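Uncharacterized protein (Parabacteroides distasonis, PDB 4Q34) probably acts as an esterase of the alpha/beta-hydrolase superfamily, hydrolysing ester bonds in a substrate that is not yet known. Local coordinates at residues Y84-P89 against D158-L163; T151-Y156 against G179-N184; V171-S176 against A194-E199. One frame throughout, in Å; residues are numbered along the deposited sequence. Where two conformers were deposited one is given.

Contact 1 (Y84-P89 against D158-L163); sequences YLVDQP and DAYAAL
Val86 and Tyr160 meet tip to tip where strand 83-87 of the alpha/beta-hydrolase sheet packs against helix 153-167, whose local axis runs nearly antiparallel to it (155°), with the two axes 10.8 Å apart. Val86 can be followed atom by atom. Its CB already sits 3.5 Å from Tyr160 OH. CG1, anti to the backbone N (chi1 -179°), meets the phenol obliquely, close to OH and 3.6 Å from Tyr160 CE1. CG2 lies between two partners, 3.7 Å from Tyr160 CE1 and equally far from Leu163 CD2, and here valine and leucine also meet tip to tip. Leu163 thus reaches the same strand about one helical turn further on, and its other methyl, CD1, approaches Tyr84 CD2 loosely. Beyond the strand the chain turns against the start of this helical segment, and Pro89 CG packs on Ala159 CB at 3.6 Å. The Tyr160 ring also meets that of Phe172 on strand 170-175, and Gln88 CB lies 3.9 Å from Tyr160 CE2. An alanine in place of Tyr160 would probably open a gap beside Val86 and Gln88 CB and leave the water between the tyrosine and the Gln88 amide without one of its anchors. The backbone N of Gln88 is hydrogen-bonded to His53 NE2. The Gln88 amide end is tied to the helix through that one water, hydrogen-bonded to both Gln88 OE1 and Tyr160 OH at 2.7 Å.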
# COMPACT_ATOMS: atom_id res chain seq x y z
N TYR A 84 -10.58 -5.53 6.78
CA TYR A 84 -9.14 -5.54 6.86
C TYR A 84 -8.59 -5.90 5.50
O TYR A 84 -8.80 -6.99 5.01
CB TYR A 84 -8.66 -6.55 7.92
CG TYR A 84 -8.97 -6.14 9.31
CD1 TYR A 84 -10.26 -6.20 9.79
CD2 TYR A 84 -7.96 -5.65 10.14
CE1 TYR A 84 -10.55 -5.77 11.09
CE2 TYR A 84 -8.24 -5.23 11.44
CZ TYR A 84 -9.53 -5.28 11.89
OH TYR A 84 -9.77 -4.86 13.17
N LEU A 85 -7.92 -4.95 4.86
CA LEU A 85 -7.28 -5.19 3.56
C LEU A 85 -5.79 -5.44 3.82
O LEU A 85 -5.16 -4.67 4.55
CB LEU A 85 -7.44 -3.97 2.63
CG LEU A 85 -8.78 -3.69 1.91
CD1 LEU A 85 -8.55 -3.01 0.57
CD2 LEU A 85 -9.63 -4.93 1.68
N VAL A 86 -5.21 -6.45 3.16
CA VAL A 86 -3.86 -6.86 3.50
C VAL A 86 -2.98 -6.85 2.25
O VAL A 86 -3.44 -7.24 1.16
CB VAL A 86 -3.88 -8.28 4.15
CG1 VAL A 86 -2.46 -8.70 4.53
CG2 VAL A 86 -4.85 -8.33 5.35
N ASP A 87 -1.72 -6.42 2.42
CA ASP A 87 -0.62 -6.74 1.52
C ASP A 87 0.23 -7.79 2.26
O ASP A 87 0.78 -7.53 3.35
CB ASP A 87 0.21 -5.55 1.21
CG ASP A 87 -0.58 -4.43 0.56
OD1 ASP A 87 -1.48 -4.64 -0.27
OD2 ASP A 87 -0.23 -3.26 0.87
N GLN A 88 0.27 -8.99 1.71
CA GLN A 88 0.91 -10.11 2.33
C GLN A 88 2.40 -9.86 2.34
O GLN A 88 2.88 -8.99 1.63
CB GLN A 88 0.55 -11.41 1.61
CG GLN A 88 1.40 -11.70 0.38
CD GLN A 88 0.95 -12.83 -0.50
OE1 GLN A 88 -0.03 -13.55 -0.23
NE2 GLN A 88 1.69 -13.01 -1.61
N PRO A 89 3.14 -10.59 3.20
CA PRO A 89 4.62 -10.52 3.23
C PRO A 89 5.22 -10.47 1.83
O PRO A 89 4.83 -11.23 0.94
CB PRO A 89 5.00 -11.80 3.95
CG PRO A 89 3.87 -12.03 4.87
CD PRO A 89 2.68 -11.75 3.96
N ASP A 158 1.71 -17.53 7.90
CA ASP A 158 2.07 -17.10 9.24
C ASP A 158 1.60 -15.67 9.57
O ASP A 158 1.21 -15.38 10.68
CB ASP A 158 3.59 -17.17 9.49
CG ASP A 158 4.09 -18.58 9.81
OD1 ASP A 158 3.33 -19.51 10.05
OD2 ASP A 158 5.33 -18.73 9.80
N ALA A 159 1.73 -14.77 8.62
CA ALA A 159 1.36 -13.39 8.88
C ALA A 159 -0.15 -13.28 8.98
O ALA A 159 -0.67 -12.57 9.83
CB ALA A 159 1.92 -12.48 7.84
N TYR A 160 -0.89 -14.00 8.14
CA TYR A 160 -2.35 -13.94 8.27
C TYR A 160 -2.83 -14.59 9.58
O TYR A 160 -3.78 -14.07 10.19
CB TYR A 160 -3.06 -14.55 7.09
CG TYR A 160 -3.09 -13.69 5.87
CD1 TYR A 160 -4.07 -12.69 5.72
CD2 TYR A 160 -2.20 -13.91 4.78
CE1 TYR A 160 -4.14 -11.90 4.59
CE2 TYR A 160 -2.28 -13.11 3.63
CZ TYR A 160 -3.27 -12.12 3.53
OH TYR A 160 -3.36 -11.32 2.40
N ALA A 161 -2.16 -15.64 10.04
CA ALA A 161 -2.50 -16.21 11.35
C ALA A 161 -2.27 -15.20 12.48
O ALA A 161 -3.10 -15.10 13.40
CB ALA A 161 -1.72 -17.46 11.62
N ALA A 162 -1.18 -14.44 12.40
CA ALA A 162 -0.85 -13.41 13.39
C ALA A 162 -1.94 -12.33 13.37
O ALA A 162 -2.36 -11.84 14.42
CB ALA A 162 0.52 -12.80 13.12
N LEU A 163 -2.47 -12.04 12.19
CA LEU A 163 -3.54 -11.06 12.09
C LEU A 163 -4.84 -11.55 12.73
O LEU A 163 -5.46 -10.82 13.49
CB LEU A 163 -3.82 -10.74 10.62
CG LEU A 163 -4.98 -9.79 10.35
CD1 LEU A 163 -4.83 -8.48 11.14
CD2 LEU A 163 -5.07 -9.55 8.82
O HOH W 1 -2.60 -12.75 0.20

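Contact 2 (T151-Y156 against G179-N184)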
# COMPACT_ATOMS: atom_id res chain seq x y z
N THR A 151 8.11 -16.95 -3.33
CA THR A 151 6.81 -17.36 -2.89
C THR A 151 7.02 -18.37 -1.77
O THR A 151 7.77 -19.34 -1.96
CB THR A 151 6.07 -18.03 -4.05
OG1 THR A 151 5.93 -17.08 -5.10
CG2 THR A 151 4.74 -18.52 -3.61
N ASP A 152 6.39 -18.14 -0.62
CA ASP A 152 6.48 -19.06 0.51
C ASP A 152 5.16 -19.02 1.28
O ASP A 152 4.93 -18.07 2.00
CB ASP A 152 7.71 -18.70 1.40
CG ASP A 152 7.96 -19.69 2.48
OD1 ASP A 152 6.98 -20.33 2.93
OD2 ASP A 152 9.14 -19.91 2.89
N PHE A 153 4.33 -20.07 1.13
CA PHE A 153 2.98 -20.10 1.73
C PHE A 153 3.08 -20.17 3.27
O PHE A 153 2.17 -19.72 3.97
CB PHE A 153 2.13 -21.28 1.23
CG PHE A 153 1.75 -21.22 -0.22
CD1 PHE A 153 1.83 -20.04 -0.96
CD2 PHE A 153 1.27 -22.39 -0.86
CE1 PHE A 153 1.46 -20.00 -2.31
CE2 PHE A 153 0.88 -22.36 -2.20
CZ PHE A 153 0.97 -21.15 -2.92
N GLU A 154 4.17 -20.70 3.80
CA GLU A 154 4.37 -20.72 5.24
C GLU A 154 4.53 -19.29 5.77
O GLU A 154 3.85 -18.89 6.74
CB GLU A 154 5.59 -21.55 5.65
CG GLU A 154 5.87 -21.50 7.16
CD GLU A 154 6.99 -22.41 7.61
OE1 GLU A 154 7.83 -22.77 6.75
OE2 GLU A 154 7.04 -22.78 8.82
N VAL A 155 5.35 -18.51 5.07
CA VAL A 155 5.63 -17.11 5.45
C VAL A 155 4.32 -16.29 5.31
O VAL A 155 3.97 -15.50 6.16
CB VAL A 155 6.75 -16.51 4.59
CG1 VAL A 155 6.89 -15.02 4.83
CG2 VAL A 155 8.09 -17.21 4.88
N TYR A 156 3.60 -16.53 4.22
CA TYR A 156 2.37 -15.78 3.96
C TYR A 156 1.32 -16.11 4.98
O TYR A 156 0.69 -15.21 5.60
CB TYR A 156 1.85 -16.08 2.54
CG TYR A 156 2.72 -15.72 1.35
CD1 TYR A 156 3.83 -14.84 1.43
CD2 TYR A 156 2.38 -16.20 0.09
CE1 TYR A 156 4.57 -14.51 0.33
CE2 TYR A 156 3.15 -15.90 -1.02
CZ TYR A 156 4.22 -15.05 -0.91
OH TYR A 156 4.95 -14.68 -2.01
N GLY A 179 -6.03 -18.65 -2.06
CA GLY A 179 -6.66 -19.94 -1.75
C GLY A 179 -5.80 -20.79 -0.82
O GLY A 179 -6.21 -21.00 0.33
N PRO A 180 -4.64 -21.26 -1.29
CA PRO A 180 -3.76 -22.05 -0.43
C PRO A 180 -3.18 -21.26 0.73
O PRO A 180 -2.84 -21.86 1.74
CB PRO A 180 -2.67 -22.56 -1.38
CG PRO A 180 -2.81 -21.76 -2.61
CD PRO A 180 -4.24 -21.37 -2.71
N VAL A 181 -3.07 -19.94 0.61
CA VAL A 181 -2.72 -19.16 1.80
C VAL A 181 -3.80 -19.39 2.87
O VAL A 181 -3.48 -19.66 4.00
CB VAL A 181 -2.47 -17.68 1.50
CG1 VAL A 181 -2.29 -16.89 2.77
CG2 VAL A 181 -1.26 -17.54 0.58
N GLY A 182 -5.06 -19.27 2.47
CA GLY A 182 -6.20 -19.57 3.30
C GLY A 182 -6.17 -20.97 3.89
O GLY A 182 -6.35 -21.16 5.11
N TRP A 183 -5.89 -21.97 3.05
CA TRP A 183 -5.93 -23.35 3.51
C TRP A 183 -4.83 -23.58 4.56
O TRP A 183 -5.06 -24.30 5.53
CB TRP A 183 -5.83 -24.40 2.39
CG TRP A 183 -6.66 -24.18 1.19
CD1 TRP A 183 -6.27 -24.39 -0.08
CD2 TRP A 183 -8.03 -23.71 1.11
NE1 TRP A 183 -7.28 -24.08 -0.96
CE2 TRP A 183 -8.36 -23.64 -0.25
CE3 TRP A 183 -8.98 -23.30 2.04
CZ2 TRP A 183 -9.61 -23.20 -0.70
CZ3 TRP A 183 -10.23 -22.90 1.60
CH2 TRP A 183 -10.52 -22.82 0.24
N ASN A 184 -3.69 -22.92 4.38
CA ASN A 184 -2.59 -23.01 5.33
C ASN A 184 -2.90 -22.25 6.65
O ASN A 184 -2.57 -22.74 7.75
CB ASN A 184 -1.29 -22.49 4.69
CG ASN A 184 -0.59 -23.55 3.85
OD1 ASN A 184 0.07 -24.41 4.39
ND2 ASN A 184 -0.78 -23.52 2.55
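Phe153, in the first turn of helix 153-167, lays its ring obliquely against Pro180 of helix 178-185, and this is the tight part of the contact: Phe153 CE2 stands 3.6 Å from Pro180 CB, and the proline CG lies near both CE2 and CZ. Phe153 CB points toward 179-184, and chi1 (-67°) sets CG anti to the carbonyl carbon. On the buried side Tyr156 presents its ring edge to Val181, whose CG2 lies 3.9 Å from Tyr156 CD2 and close to the ring plane, the two side chains crossing at about a right angle. Phe153 and Asn184 are both partly exposed, and the asparagine side is the looser. There Asn184 ND2 comes no nearer than 3.9 Å to Phe153 CB, and the amide is held by its own helix instead: ND2 donates to Pro180 O at 2.8 Å. Pro180 O lies close to the Asn184 amide plane, whereas ND2 stands above the carbonyl plane. Pro180 O also takes the backbone N of Asn184, from the opposite face, so two donors grip it. At the N-terminus of helix 153-167, Asp152 is the N-cap, its OD1 accepting from Val155 N at 3.2 Å. The contact joins the first turn of helix 153-167 to the short helix 178-185, with Val181 continuing onto Tyr160, Tyr156 backed by Gln88 after strand 83-87, and Trp183 turned to Trp272 of helix 257-277.

Contact 3 (V171-S176 against A194-E199); sequences VFITHS and AIASYE
Thr174 and Ser197 face each other across two neighbouring parallel strands and join their hydroxyls, OG1 to OG at 2.8 Å, with either able to donate. Thr174 OG1 reaches its mate from between the backbone N and the carbonyl carbon (chi1 70°). Around this pair the main chains are zipped together. Thr174 N donates to Ala196 O at 2.8 Å and its carbonyl receives Tyr198 N at the same length, while two residues back Phe172 gives its N to Ala194 O and takes Ala196 N. On the sheet face that carries Ile173, Ala196 and Tyr198 the chemistry is apolar: Ile173 CD1 touches Ala196 CB at 3.8 Å, and its CG2 lies in the ring plane at the edge of Tyr198, next to CE2. The two strands belong to the beta-alpha-beta unit of strand 170-175, helix 178-185 and strand 192-198. Ser176 stands at the sharp turn into that helix, and its positive phi (61°, psi -114°) is consistent with the nucleophile elbow of alpha/beta hydrolases. Its N is fixed by Tyr198 O at 3.0 Å, the bond running nearly along the C=O axis. The same oxygen lies 3.2 Å from His175 CD2, at the edge of the imidazole, whose NE2 is bound by His298 O. Glu199, just past the second strand, sends OE1 to His298 ND1 and to Arg117, and OE2 to Gly247 N. The Ser176 side chain touches His298 as well, so that this histidine contacts both serine and acid, consistent with a Ser-His-Glu catalytic triad.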
# COMPACT_ATOMS: atom_id res chain seq x y z
N VAL A 171 -13.77 -13.70 9.37
CA VAL A 171 -14.01 -14.43 8.14
C VAL A 171 -12.89 -14.08 7.17
O VAL A 171 -12.54 -12.90 7.01
CB VAL A 171 -15.37 -14.03 7.52
CG1 VAL A 171 -15.58 -14.72 6.19
CG2 VAL A 171 -16.50 -14.30 8.48
N PHE A 172 -12.36 -15.11 6.49
CA PHE A 172 -11.23 -14.97 5.57
C PHE A 172 -11.78 -15.05 4.16
O PHE A 172 -12.43 -16.05 3.80
CB PHE A 172 -10.18 -16.05 5.82
CG PHE A 172 -8.76 -15.70 5.42
CD1 PHE A 172 -8.36 -14.43 5.05
CD2 PHE A 172 -7.78 -16.69 5.47
CE1 PHE A 172 -7.04 -14.14 4.74
CE2 PHE A 172 -6.45 -16.40 5.16
CZ PHE A 172 -6.08 -15.14 4.77
N ILE A 173 -11.57 -13.98 3.40
CA ILE A 173 -12.02 -13.89 2.00
C ILE A 173 -10.76 -13.86 1.15
O ILE A 173 -9.98 -12.92 1.26
CB ILE A 173 -12.82 -12.61 1.70
CG1 ILE A 173 -13.82 -12.31 2.84
CG2 ILE A 173 -13.52 -12.72 0.34
CD1 ILE A 173 -14.88 -13.37 2.99
N THR A 174 -10.58 -14.87 0.28
CA THR A 174 -9.35 -15.06 -0.46
C THR A 174 -9.56 -15.09 -1.95
O THR A 174 -10.69 -15.26 -2.45
CB THR A 174 -8.60 -16.34 -0.02
OG1 THR A 174 -9.30 -17.51 -0.44
CG2 THR A 174 -8.39 -16.37 1.52
N HIS A 175 -8.45 -14.92 -2.66
CA HIS A 175 -8.44 -14.94 -4.12
C HIS A 175 -7.23 -15.66 -4.68
O HIS A 175 -6.11 -15.33 -4.35
CB HIS A 175 -8.39 -13.50 -4.62
CG HIS A 175 -8.51 -13.38 -6.11
ND1 HIS A 175 -7.81 -12.46 -6.84
CD2 HIS A 175 -9.30 -14.04 -6.99
CE1 HIS A 175 -8.10 -12.60 -8.12
NE2 HIS A 175 -9.04 -13.51 -8.23
N SER A 176 -7.47 -16.65 -5.56
CA SER A 176 -6.44 -17.29 -6.38
C SER A 176 -5.37 -17.98 -5.51
O SER A 176 -5.71 -18.93 -4.83
CB SER A 176 -5.90 -16.30 -7.41
OG SER A 176 -5.33 -17.03 -8.47
N ALA A 194 -14.77 -18.95 9.01
CA ALA A 194 -15.28 -19.31 7.69
C ALA A 194 -14.33 -18.77 6.66
O ALA A 194 -13.58 -17.82 6.91
CB ALA A 194 -16.70 -18.76 7.43
N ILE A 195 -14.38 -19.39 5.49
CA ILE A 195 -13.53 -18.96 4.38
C ILE A 195 -14.39 -18.91 3.12
O ILE A 195 -15.06 -19.90 2.83
CB ILE A 195 -12.38 -19.94 4.11
CG1 ILE A 195 -11.46 -20.08 5.31
CG2 ILE A 195 -11.58 -19.48 2.89
CD1 ILE A 195 -10.46 -21.22 5.20
N ALA A 196 -14.34 -17.77 2.44
CA ALA A 196 -14.88 -17.62 1.09
C ALA A 196 -13.72 -17.38 0.15
O ALA A 196 -12.93 -16.44 0.37
CB ALA A 196 -15.85 -16.45 1.00
N SER A 197 -13.64 -18.15 -0.92
CA SER A 197 -12.54 -18.03 -1.85
C SER A 197 -13.01 -17.84 -3.28
O SER A 197 -13.84 -18.64 -3.79
CB SER A 197 -11.60 -19.24 -1.75
OG SER A 197 -10.41 -19.03 -2.48
N TYR A 198 -12.46 -16.80 -3.93
CA TYR A 198 -12.73 -16.54 -5.33
C TYR A 198 -11.64 -17.19 -6.19
O TYR A 198 -10.44 -16.88 -6.02
CB TYR A 198 -12.81 -15.03 -5.64
CG TYR A 198 -14.03 -14.43 -5.02
CD1 TYR A 198 -15.25 -14.44 -5.68
CD2 TYR A 198 -13.98 -13.97 -3.74
CE1 TYR A 198 -16.40 -13.98 -5.07
CE2 TYR A 198 -15.10 -13.50 -3.10
CZ TYR A 198 -16.33 -13.49 -3.77
OH TYR A 198 -17.47 -13.05 -3.16
N GLU A 199 -12.05 -18.11 -7.05
CA GLU A 199 -11.13 -18.77 -7.98
C GLU A 199 -9.80 -19.19 -7.36
O GLU A 199 -8.74 -18.81 -7.84
CB GLU A 199 -10.87 -17.91 -9.22
CG GLU A 199 -12.17 -17.59 -9.96
CD GLU A 199 -12.11 -17.73 -11.46
OE1 GLU A 199 -10.99 -17.74 -12.03
OE2 GLU A 199 -13.20 -17.79 -12.10

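Overall arrangement
Contact 3 is the innermost, its centre about 5 Å from that of the chain, and is a sheet interaction built on backbone hydrogen bonds. Contacts 1 and 2 lie further out, where helix 153-167 packs on strand 83-87 and on helix 178-185; they rely on apolar side chains, contact 1 fully buried with one bridging water, contact 2 reaching partial exposure at Phe153 and Asn184. The shared helix links them, and Tyr160 of contact 1 touches residues of both the others. Contact 2 also rests on contact 3: Gly179 and Gly182 bring helix 178-185 onto Thr174 and Phe172, so the helical layer sits directly on the strands that lead to the probable catalytic residues.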